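Local coordinates for protein CdnC (Chryseobacterium gregarium DSM 19109, PDB 7MGV) that probably uses ATP to close omega-ester macrocycles in the core of a ribosomally made precursor peptide, as a graspetide ATP-grasp ligase, at residues Arg182-Thr190 against Val202-Glu210; Ile230-Ile238 against Ala247-Ser255. All coordinates share one frame; numbering follows the deposited sequence.

Interactions 1 and 2 form two walls of one nucleotide site, and both touch the same ADP. They come in series along the chain: 182-190 against 202-210 closes before 230-238 against 247-255 opens. Their centres lie about 20 Å apart and their nearest atoms about 6 Å apart, without touching. Each belongs to a different five-stranded antiparallel sheet, and strand 224-228 of the first sheet leads through Ile230 into the hairpin of the second. Interaction 1 meets the imidazole edge of the adenine and the alpha phosphate; interaction 2 meets N1 and the ribose hydroxyls. Holding a nucleotide between two such sheets is the hallmark of the ATP-grasp fold.

Interaction 1. Residues Arg182-Thr190 against Val202-Glu210; sequences RDVVAKMQT and VVFTNVVNE. With ADP (adenosine-5'-diphosphate), chain F.
One wall of the ATP-grasp nucleotide site is built where strand 184-187 runs antiparallel to strand 199-207, with Val185 and Val207 as a non-hydrogen-bonded pair. Two backbone bonds flank that pair: Val208 N to Val184 O at 2.7 Å, and Ala186 N to Asn206 O at 3.0 Å, the latter donor tilted 26° from the carbonyl plane. A water that accepts from Val184 N and donates to Val208 O continues the pairing.

Thr205 is wedged between strand 184-187 and the nucleotide. Its methyl CG2 packs against CB of Val185, 3.7 Å away, and also meets O4' of the ribose. Its hydroxyl, set beside its own backbone N, lies against CB of Lys187 and C5' of ADP. The amide and hydroxyl of Thr205 converge on one alpha-phosphate oxygen: N to O2A is 3.3 Å and nearly straight (173°), while OG1 to O2A, at 3.5 Å, is weak. O2A also sits at the edge of the Phe204 ring, near its plane.

Lys187 runs alongside Thr205. Its CG lies between the backbone N and the carbonyl carbon (chi1 49°), and the extended chain carries NZ to N7 of the adenine at 3.0 Å; Gln227 OE1 takes a second bond from this ammonium group and so helps fix it. Val185 spreads its branches, CG1 meeting CG1 of Val207 and CG2 lying against C6 of the adenine. Farther on, the side chain of Met188 crosses that of Val203 at about a right angle, with SD 3.5 Å from CG1 of Val203.

Strand 224-228 pairs with the far edge of strand 184-187, helix 171-181 covers Val184 and Val208, and the bound peptide extends the sheet at Val202 and Val203.

Interaction 2. Residues Ile230-Ile238 against Ala247-Ser255; sequences IEKKKELRI and AFEIDSQQS. With ADP (adenosine-5'-diphosphate), chain F.
Lys234 crosses obliquely over Glu249 and Asp251 where the hairpin of strands 234-241 and 244-251 opens. Its CB lies 4.0 Å from the carbonyl O of Ile250, and CG comes up to the Asp251 carboxylate. CD rests on OE1 of Glu249 at 3.2 Å, and CE is 3.6 Å from OD2 of Asp251. A bend at the last torsion (chi4 78°) leaves NZ near both carboxylates without a salt bridge to either; their opposite charges probably still steady it. OE1 of Glu249 is hydrogen-bonded to Thr276 OG1. On the same face Leu236 lies beside Glu249, its CD2 3.5 Å from CB.

The backbones are tightly matched. Glu235 and Ile250 exchange N-H...O bonds in both directions, as do Arg237 and Phe248, with N to O 2.9 Å in all four. The pairing frays at Lys233, whose carbonyl receives weak bonds from Ser252 N and Gln253 N at the start of helix 252-258. Asp251 is the N-cap of that helix: OD1 takes the amide of Gln254 at 3.2 Å, from above the carboxylate plane (62° out of it). With an alanine in place of Asp251, Gln254 N would probably lose its cap and Lys234 a negative neighbour.

The face of Glu235 and Arg237 turns to ADP. OE2 of the extended Glu235 accepts a hydrogen bond from O2' of the ribose, 3.2 Å away; Arg237, in a salt bridge with Asp301 through NE, forms another through NH2 to that same oxygen, its hydrogen bond weak. In the loop before the strand, Ile230 N binds adenine N1 at 2.7 Å, as backbone recognition of the base.

Strand 297-304 flanks strand 234-241, with a classic beta bulge at Lys233 and Lys234 opposite Val304; strand 274-276 borders strand 244-251, and helix 322-325 covers Arg237 and Phe248.

Interaction 1. Residues Arg182-Thr190 against Val202-Glu210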
loop_
_atom_site.group_PDB
_atom_site.type_symbol
_atom_site.label_atom_id
_atom_site.label_comp_id
_atom_site.label_asym_id
_atom_site.label_seq_id
_atom_site.Cartn_x
_atom_site.Cartn_y
_atom_site.Cartn_z
ATOM N N ARG A 182 27.646 15.787 14.185
ATOM C CA ARG A 182 28.337 15.617 15.462
ATOM C C ARG A 182 27.418 15.157 16.592
ATOM O O ARG A 182 27.891 14.673 17.626
ATOM C CB ARG A 182 29.031 16.935 15.843
ATOM C CG ARG A 182 29.623 16.998 17.245
ATOM C CD ARG A 182 29.136 18.227 18.003
ATOM N NE ARG A 182 29.812 19.449 17.572
ATOM C CZ ARG A 182 29.209 20.465 16.962
ATOM N NH1 ARG A 182 27.908 20.416 16.706
ATOM N NH2 ARG A 182 29.907 21.536 16.606
ATOM N N ASP A 183 26.105 15.223 16.383
ATOM C CA ASP A 183 25.156 14.756 17.395
ATOM C C ASP A 183 23.983 14.143 16.635
ATOM O O ASP A 183 23.022 14.834 16.283
ATOM C CB ASP A 183 24.712 15.880 18.320
ATOM C CG ASP A 183 25.549 15.959 19.582
ATOM O OD1 ASP A 183 25.776 14.905 20.211
ATOM O OD2 ASP A 183 25.987 17.073 19.940
ATOM N N VAL A 184 24.070 12.839 16.395
ATOM C CA VAL A 184 23.172 12.152 15.480
ATOM C C VAL A 184 22.518 10.988 16.205
ATOM O O VAL A 184 23.200 10.196 16.862
ATOM C CB VAL A 184 23.913 11.659 14.222
ATOM C CG1 VAL A 184 22.950 10.966 13.272
ATOM C CG2 VAL A 184 24.612 12.820 13.530
ATOM N N VAL A 185 21.208 10.890 16.084
ATOM C CA VAL A 185 20.461 9.713 16.497
ATOM C C VAL A 185 20.234 8.852 15.265
ATOM O O VAL A 185 20.224 9.340 14.125
ATOM C CB VAL A 185 19.124 10.088 17.173
ATOM C CG1 VAL A 185 19.365 11.057 18.322
ATOM C CG2 VAL A 185 18.160 10.686 16.161
ATOM N N ALA A 186 20.068 7.554 15.491
ATOM C CA ALA A 186 19.792 6.601 14.428
ATOM C C ALA A 186 18.517 5.850 14.768
ATOM O O ALA A 186 18.383 5.317 15.875
ATOM C CB ALA A 186 20.955 5.625 14.238
ATOM N N LYS A 187 17.581 5.815 13.825
ATOM C CA LYS A 187 16.335 5.098 14.028
ATOM C C LYS A 187 16.006 4.272 12.794
ATOM O O LYS A 187 16.437 4.575 11.676
ATOM C CB LYS A 187 15.176 6.056 14.361
ATOM C CG LYS A 187 15.043 7.253 13.436
ATOM C CD LYS A 187 14.070 8.276 14.011
ATOM C CE LYS A 187 13.831 9.429 13.046
ATOM N NZ LYS A 187 13.200 10.601 13.718
ATOM N N MET A 188 15.265 3.195 13.024
ATOM C CA MET A 188 14.672 2.442 11.935
ATOM C C MET A 188 13.321 3.039 11.573
ATOM O O MET A 188 12.652 3.662 12.401
ATOM C CB MET A 188 14.500 0.970 12.314
ATOM C CG MET A 188 15.564 0.401 13.236
ATOM S SD MET A 188 15.074 -1.203 13.912
ATOM C CE MET A 188 15.021 -2.202 12.432
ATOM N N GLN A 189 12.927 2.854 10.315
ATOM C CA GLN A 189 11.567 3.185 9.919
ATOM C C GLN A 189 10.569 2.139 10.398
ATOM O O GLN A 189 9.368 2.424 10.464
ATOM C CB GLN A 189 11.489 3.346 8.398
ATOM C CG GLN A 189 12.503 4.340 7.838
ATOM C CD GLN A 189 12.296 4.636 6.363
ATOM O OE1 GLN A 189 11.250 4.322 5.795
ATOM N NE2 GLN A 189 13.296 5.245 5.737
ATOM N N THR A 190 11.045 0.937 10.729
ATOM C CA THR A 190 10.241 -0.136 11.303
ATOM C C THR A 190 11.039 -0.763 12.436
ATOM O O THR A 190 12.204 -1.117 12.244
ATOM C CB THR A 190 9.894 -1.207 10.259
ATOM O OG1 THR A 190 11.055 -2.004 9.988
ATOM C CG2 THR A 190 9.405 -0.576 8.958
ATOM N N VAL A 202 14.623 -4.490 22.879
ATOM C CA VAL A 202 13.998 -3.691 21.833
ATOM C C VAL A 202 15.025 -2.705 21.296
ATOM O O VAL A 202 15.935 -2.272 22.013
ATOM C CB VAL A 202 12.747 -2.952 22.356
ATOM C CG1 VAL A 202 11.885 -2.459 21.202
ATOM C CG2 VAL A 202 11.946 -3.854 23.279
ATOM N N VAL A 203 14.880 -2.358 20.020
ATOM C CA VAL A 203 15.705 -1.335 19.395
ATOM C C VAL A 203 15.082 0.024 19.677
ATOM O O VAL A 203 13.887 0.233 19.435
ATOM C CB VAL A 203 15.837 -1.582 17.884
ATOM C CG1 VAL A 203 16.159 -0.280 17.156
ATOM C CG2 VAL A 203 16.905 -2.629 17.609
ATOM N N PHE A 204 15.885 0.945 20.199
ATOM C CA PHE A 204 15.441 2.296 20.499
ATOM C C PHE A 204 16.239 3.296 19.677
ATOM O O PHE A 204 17.379 3.033 19.283
ATOM C CB PHE A 204 15.601 2.626 21.989
ATOM C CG PHE A 204 14.713 1.824 22.892
ATOM C CD1 PHE A 204 13.401 2.207 23.114
ATOM C CD2 PHE A 204 15.192 0.691 23.528
ATOM C CE1 PHE A 204 12.581 1.473 23.948
ATOM C CE2 PHE A 204 14.377 -0.048 24.364
ATOM C CZ PHE A 204 13.069 0.344 24.574
ATOM N N THR A 205 15.627 4.448 19.418
ATOM C CA THR A 205 16.370 5.569 18.862
ATOM C C THR A 205 17.448 5.995 19.848
ATOM O O THR A 205 17.153 6.309 21.005
ATOM C CB THR A 205 15.428 6.732 18.557
ATOM O OG1 THR A 205 14.403 6.292 17.655
ATOM C CG2 THR A 205 16.190 7.889 17.927
ATOM N N ASN A 206 18.699 5.987 19.397
ATOM C CA ASN A 206 19.816 6.294 20.276
ATOM C C ASN A 206 20.877 7.046 19.488
ATOM O O ASN A 206 20.952 6.952 18.259
ATOM C CB ASN A 206 20.408 5.024 20.899
ATOM C CG ASN A 206 21.062 5.285 22.241
ATOM O OD1 ASN A 206 20.904 6.357 22.823
ATOM N ND2 ASN A 206 21.801 4.300 22.742
ATOM N N VAL A 207 21.703 7.797 20.218
ATOM C CA VAL A 207 22.743 8.590 19.579
ATOM C C VAL A 207 23.841 7.678 19.046
ATOM O O VAL A 207 24.119 6.604 19.596
ATOM C CB VAL A 207 23.314 9.630 20.559
ATOM C CG1 VAL A 207 22.264 10.675 20.890
ATOM C CG2 VAL A 207 23.818 8.949 21.825
ATOM N N VAL A 208 24.466 8.106 17.956
ATOM C CA VAL A 208 25.601 7.398 17.375
ATOM C C VAL A 208 26.860 7.894 18.077
ATOM O O VAL A 208 27.282 9.037 17.880
ATOM C CB VAL A 208 25.686 7.615 15.859
ATOM C CG1 VAL A 208 26.958 6.997 15.303
ATOM C CG2 VAL A 208 24.462 7.038 15.168
ATOM N N ASN A 209 27.458 7.040 18.906
ATOM C CA ASN A 209 28.667 7.395 19.634
ATOM C C ASN A 209 29.870 6.677 19.025
ATOM O O ASN A 209 29.763 6.007 17.992
ATOM C CB ASN A 209 28.500 7.095 21.132
ATOM C CG ASN A 209 28.270 5.618 21.426
ATOM O OD1 ASN A 209 28.347 4.768 20.540
ATOM N ND2 ASN A 209 27.992 5.310 22.686
ATOM N N GLU A 210 31.026 6.823 19.678
ATOM C CA GLU A 210 32.257 6.241 19.152
ATOM C C GLU A 210 32.184 4.722 19.081
ATOM O O GLU A 210 32.820 4.112 18.215
ATOM C CB GLU A 210 33.447 6.671 20.011
ATOM C CG GLU A 210 33.514 8.164 20.284
ATOM C CD GLU A 210 34.921 8.642 20.593
ATOM O OE1 GLU A 210 35.437 8.314 21.682
ATOM O OE2 GLU A 210 35.511 9.345 19.746
HETATM P PB ADP F . 8.751 5.373 21.705
HETATM O O1B ADP F . 8.410 6.235 20.512
HETATM O O2B ADP F . 8.177 3.979 21.642
HETATM O O3B ADP F . 8.601 6.070 23.037
HETATM P PA ADP F . 11.045 5.343 20.132
HETATM O O1A ADP F . 10.156 4.790 19.042
HETATM O O2A ADP F . 12.492 4.925 20.237
HETATM O O3A ADP F . 10.339 5.159 21.565
HETATM O "O5'" ADP F . 10.986 6.944 20.041
HETATM C "C5'" ADP F . 11.961 7.679 19.319
HETATM C "C4'" ADP F . 12.350 8.866 20.189
HETATM O "O4'" ADP F . 13.470 9.538 19.615
HETATM C "C3'" ADP F . 11.217 9.869 20.322
HETATM O "O3'" ADP F . 10.814 9.962 21.691
HETATM C "C2'" ADP F . 11.790 11.195 19.871
HETATM O "O2'" ADP F . 11.563 12.196 20.865
HETATM C "C1'" ADP F . 13.278 10.948 19.691
HETATM N N9 ADP F . 13.748 11.571 18.434
HETATM C C8 ADP F . 13.325 11.265 17.192
HETATM N N7 ADP F . 13.957 12.026 16.264
HETATM C C5 ADP F . 14.804 12.841 16.922
HETATM C C6 ADP F . 15.774 13.895 16.552
HETATM N N6 ADP F . 15.969 14.241 15.257
HETATM N N1 ADP F . 16.453 14.499 17.554
HETATM C C2 ADP F . 16.269 14.166 18.846
HETATM N N3 ADP F . 15.407 13.220 19.253
HETATM C C4 ADP F . 14.659 12.538 18.353
HETATM O O HOH W 1 26.397 11.407 16.953
#

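Interaction 2. Residues Ile230-Ile238 against Ala247-Ser255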
loop_
_atom_site.group_PDB
_atom_site.type_symbol
_atom_site.label_atom_id
_atom_site.label_comp_id
_atom_site.label_asym_id
_atom_site.label_seq_id
_atom_site.Cartn_x
_atom_site.Cartn_y
_atom_site.Cartn_z
ATOM N N ILE A 230 17.862 16.770 17.977
ATOM C CA ILE A 230 17.254 18.005 18.453
ATOM C C ILE A 230 17.171 17.933 19.972
ATOM O O ILE A 230 16.548 17.019 20.523
ATOM C CB ILE A 230 15.864 18.218 17.835
ATOM C CG1 ILE A 230 15.895 17.939 16.331
ATOM C CG2 ILE A 230 15.370 19.630 18.105
ATOM C CD1 ILE A 230 16.879 18.801 15.565
ATOM N N GLU A 231 17.812 18.883 20.649
ATOM C CA GLU A 231 17.695 18.970 22.098
ATOM C C GLU A 231 16.257 19.304 22.473
ATOM O O GLU A 231 15.648 20.207 21.893
ATOM C CB GLU A 231 18.653 20.025 22.651
ATOM C CG GLU A 231 19.360 19.612 23.934
ATOM C CD GLU A 231 20.115 18.303 23.790
ATOM O OE1 GLU A 231 21.224 18.314 23.216
ATOM O OE2 GLU A 231 19.599 17.262 24.251
ATOM N N LYS A 232 15.710 18.568 23.436
ATOM C CA LYS A 232 14.295 18.671 23.779
ATOM C C LYS A 232 14.099 19.735 24.853
ATOM O O LYS A 232 14.510 19.549 26.003
ATOM C CB LYS A 232 13.754 17.327 24.257
ATOM C CG LYS A 232 13.648 16.268 23.179
ATOM C CD LYS A 232 12.646 15.195 23.574
ATOM C CE LYS A 232 13.084 13.825 23.085
ATOM N NZ LYS A 232 12.800 12.760 24.087
ATOM N N LYS A 233 13.473 20.849 24.477
ATOM C CA LYS A 233 12.872 21.728 25.471
ATOM C C LYS A 233 11.416 21.359 25.708
ATOM O O LYS A 233 10.951 21.355 26.854
ATOM C CB LYS A 233 12.980 23.194 25.040
ATOM C CG LYS A 233 12.201 24.148 25.938
ATOM C CD LYS A 233 12.145 25.555 25.371
ATOM C CE LYS A 233 11.348 26.474 26.284
ATOM N NZ LYS A 233 11.395 27.894 25.841
ATOM N N LYS A 234 10.690 21.036 24.638
ATOM C CA LYS A 234 9.345 20.488 24.745
ATOM C C LYS A 234 9.192 19.334 23.764
ATOM O O LYS A 234 9.849 19.293 22.722
ATOM C CB LYS A 234 8.261 21.537 24.457
ATOM C CG LYS A 234 8.175 22.678 25.456
ATOM C CD LYS A 234 6.821 23.370 25.352
ATOM C CE LYS A 234 6.824 24.726 26.035
ATOM N NZ LYS A 234 7.478 25.761 25.191
ATOM N N GLU A 235 8.305 18.404 24.102
ATOM C CA GLU A 235 7.875 17.363 23.181
ATOM C C GLU A 235 6.380 17.511 22.946
ATOM O O GLU A 235 5.620 17.728 23.894
ATOM C CB GLU A 235 8.197 15.966 23.720
ATOM C CG GLU A 235 7.961 14.849 22.715
ATOM C CD GLU A 235 8.634 13.552 23.114
ATOM O OE1 GLU A 235 9.117 13.463 24.262
ATOM O OE2 GLU A 235 8.683 12.623 22.280
ATOM N N LEU A 236 5.954 17.397 21.686
ATOM C CA LEU A 236 4.583 17.705 21.299
ATOM C C LEU A 236 3.953 16.532 20.566
ATOM O O LEU A 236 4.563 15.962 19.654
ATOM C CB LEU A 236 4.525 18.945 20.401
ATOM C CG LEU A 236 5.036 20.280 20.942
ATOM C CD1 LEU A 236 5.015 21.328 19.844
ATOM C CD2 LEU A 236 4.201 20.730 22.120
ATOM N N ARG A 237 2.723 16.198 20.955
ATOM C CA ARG A 237 1.853 15.301 20.207
ATOM C C ARG A 237 0.621 16.085 19.779
ATOM O O ARG A 237 -0.070 16.666 20.622
ATOM C CB ARG A 237 1.431 14.089 21.042
ATOM C CG ARG A 237 2.576 13.297 21.640
ATOM C CD ARG A 237 2.995 12.153 20.737
ATOM N NE ARG A 237 4.426 11.877 20.837
ATOM C CZ ARG A 237 4.940 10.758 21.337
ATOM N NH1 ARG A 237 4.140 9.798 21.784
ATOM N NH2 ARG A 237 6.255 10.595 21.389
ATOM N N ILE A 238 0.339 16.098 18.481
ATOM C CA ILE A 238 -0.780 16.857 17.937
ATOM C C ILE A 238 -1.719 15.881 17.244
ATOM O O ILE A 238 -1.359 15.274 16.228
ATOM C CB ILE A 238 -0.316 17.956 16.973
ATOM C CG1 ILE A 238 0.694 18.873 17.664
ATOM C CG2 ILE A 238 -1.505 18.755 16.475
ATOM C CD1 ILE A 238 1.493 19.734 16.713
ATOM N N ALA A 247 -3.360 19.721 20.881
ATOM C CA ALA A 247 -1.926 19.681 21.122
ATOM C C ALA A 247 -1.648 19.340 22.578
ATOM O O ALA A 247 -2.282 19.885 23.487
ATOM C CB ALA A 247 -1.271 21.017 20.766
ATOM N N PHE A 248 -0.685 18.450 22.795
ATOM C CA PHE A 248 -0.257 18.055 24.126
ATOM C C PHE A 248 1.256 18.151 24.195
ATOM O O PHE A 248 1.949 17.862 23.214
ATOM C CB PHE A 248 -0.714 16.632 24.465
ATOM C CG PHE A 248 -2.194 16.429 24.340
ATOM C CD1 PHE A 248 -3.023 16.604 25.434
ATOM C CD2 PHE A 248 -2.759 16.065 23.127
ATOM C CE1 PHE A 248 -4.388 16.419 25.324
ATOM C CE2 PHE A 248 -4.122 15.879 23.010
ATOM C CZ PHE A 248 -4.938 16.056 24.110
ATOM N N GLU A 249 1.764 18.551 25.356
ATOM C CA GLU A 249 3.185 18.801 25.520
ATOM C C GLU A 249 3.709 18.142 26.786
ATOM O O GLU A 249 2.988 17.970 27.774
ATOM C CB GLU A 249 3.491 20.308 25.558
ATOM C CG GLU A 249 3.324 20.961 26.921
ATOM C CD GLU A 249 3.660 22.440 26.905
ATOM O OE1 GLU A 249 3.621 23.049 25.814
ATOM O OE2 GLU A 249 3.962 22.994 27.982
ATOM N N ILE A 250 4.975 17.744 26.714
ATOM C CA ILE A 250 5.795 17.439 27.878
ATOM C C ILE A 250 6.914 18.470 27.906
ATOM O O ILE A 250 7.740 18.520 26.983
ATOM C CB ILE A 250 6.367 16.014 27.840
ATOM C CG1 ILE A 250 5.253 14.981 28.008
ATOM C CG2 ILE A 250 7.414 15.837 28.930
ATOM C CD1 ILE A 250 5.758 13.558 28.126
ATOM N N ASP A 251 6.920 19.303 28.943
ATOM C CA ASP A 251 7.930 20.345 29.105
ATOM C C ASP A 251 9.098 19.741 29.872
ATOM O O ASP A 251 9.090 19.692 31.104
ATOM C CB ASP A 251 7.346 21.555 29.830
ATOM C CG ASP A 251 8.111 22.834 29.541
ATOM O OD1 ASP A 251 9.352 22.774 29.411
ATOM O OD2 ASP A 251 7.468 23.900 29.445
ATOM N N SER A 252 10.106 19.265 29.135
ATOM C CA SER A 252 11.276 18.670 29.772
ATOM C C SER A 252 12.043 19.704 30.583
ATOM O O SER A 252 12.531 19.407 31.682
ATOM C CB SER A 252 12.184 18.045 28.712
ATOM O OG SER A 252 11.426 17.454 27.671
ATOM N N GLN A 253 12.154 20.924 30.055
ATOM C CA GLN A 253 12.912 21.974 30.726
ATOM C C GLN A 253 12.299 22.320 32.079
ATOM O O GLN A 253 12.993 22.338 33.103
ATOM C CB GLN A 253 12.980 23.208 29.826
ATOM C CG GLN A 253 13.758 24.379 30.395
ATOM C CD GLN A 253 13.626 25.623 29.536
ATOM O OE1 GLN A 253 12.543 26.195 29.416
ATOM N NE2 GLN A 253 14.729 26.041 28.924
ATOM N N GLN A 254 10.990 22.585 32.104
ATOM C CA GLN A 254 10.344 22.955 33.359
ATOM C C GLN A 254 10.261 21.779 34.323
ATOM O O GLN A 254 10.314 21.980 35.539
ATOM C CB GLN A 254 8.953 23.529 33.094
ATOM C CG GLN A 254 8.410 24.392 34.232
ATOM C CD GLN A 254 9.044 25.774 34.292
ATOM O OE1 GLN A 254 10.268 25.917 34.295
ATOM N NE2 GLN A 254 8.207 26.804 34.348
ATOM N N SER A 255 10.143 20.555 33.806
ATOM C CA SER A 255 10.186 19.376 34.666
ATOM C C SER A 255 11.530 19.268 35.378
ATOM O O SER A 255 11.599 19.105 36.606
ATOM C CB SER A 255 9.926 18.123 33.828
ATOM O OG SER A 255 10.559 16.989 34.392
HETATM P PB ADP F . 8.751 5.373 21.705
HETATM O O1B ADP F . 8.410 6.235 20.512
HETATM O O2B ADP F . 8.177 3.979 21.642
HETATM O O3B ADP F . 8.601 6.070 23.037
HETATM P PA ADP F . 11.045 5.343 20.132
HETATM O O1A ADP F . 10.156 4.790 19.042
HETATM O O2A ADP F . 12.492 4.925 20.237
HETATM O O3A ADP F . 10.339 5.159 21.565
HETATM O "O5'" ADP F . 10.986 6.944 20.041
HETATM C "C5'" ADP F . 11.961 7.679 19.319
HETATM C "C4'" ADP F . 12.350 8.866 20.189
HETATM O "O4'" ADP F . 13.470 9.538 19.615
HETATM C "C3'" ADP F . 11.217 9.869 20.322
HETATM O "O3'" ADP F . 10.814 9.962 21.691
HETATM C "C2'" ADP F . 11.790 11.195 19.871
HETATM O "O2'" ADP F . 11.563 12.196 20.865
HETATM C "C1'" ADP F . 13.278 10.948 19.691
HETATM N N9 ADP F . 13.748 11.571 18.434
HETATM C C8 ADP F . 13.325 11.265 17.192
HETATM N N7 ADP F . 13.957 12.026 16.264
HETATM C C5 ADP F . 14.804 12.841 16.922
HETATM C C6 ADP F . 15.774 13.895 16.552
HETATM N N6 ADP F . 15.969 14.241 15.257
HETATM N N1 ADP F . 16.453 14.499 17.554
HETATM C C2 ADP F . 16.269 14.166 18.846
HETATM N N3 ADP F . 15.407 13.220 19.253
HETATM C C4 ADP F . 14.659 12.538 18.353
#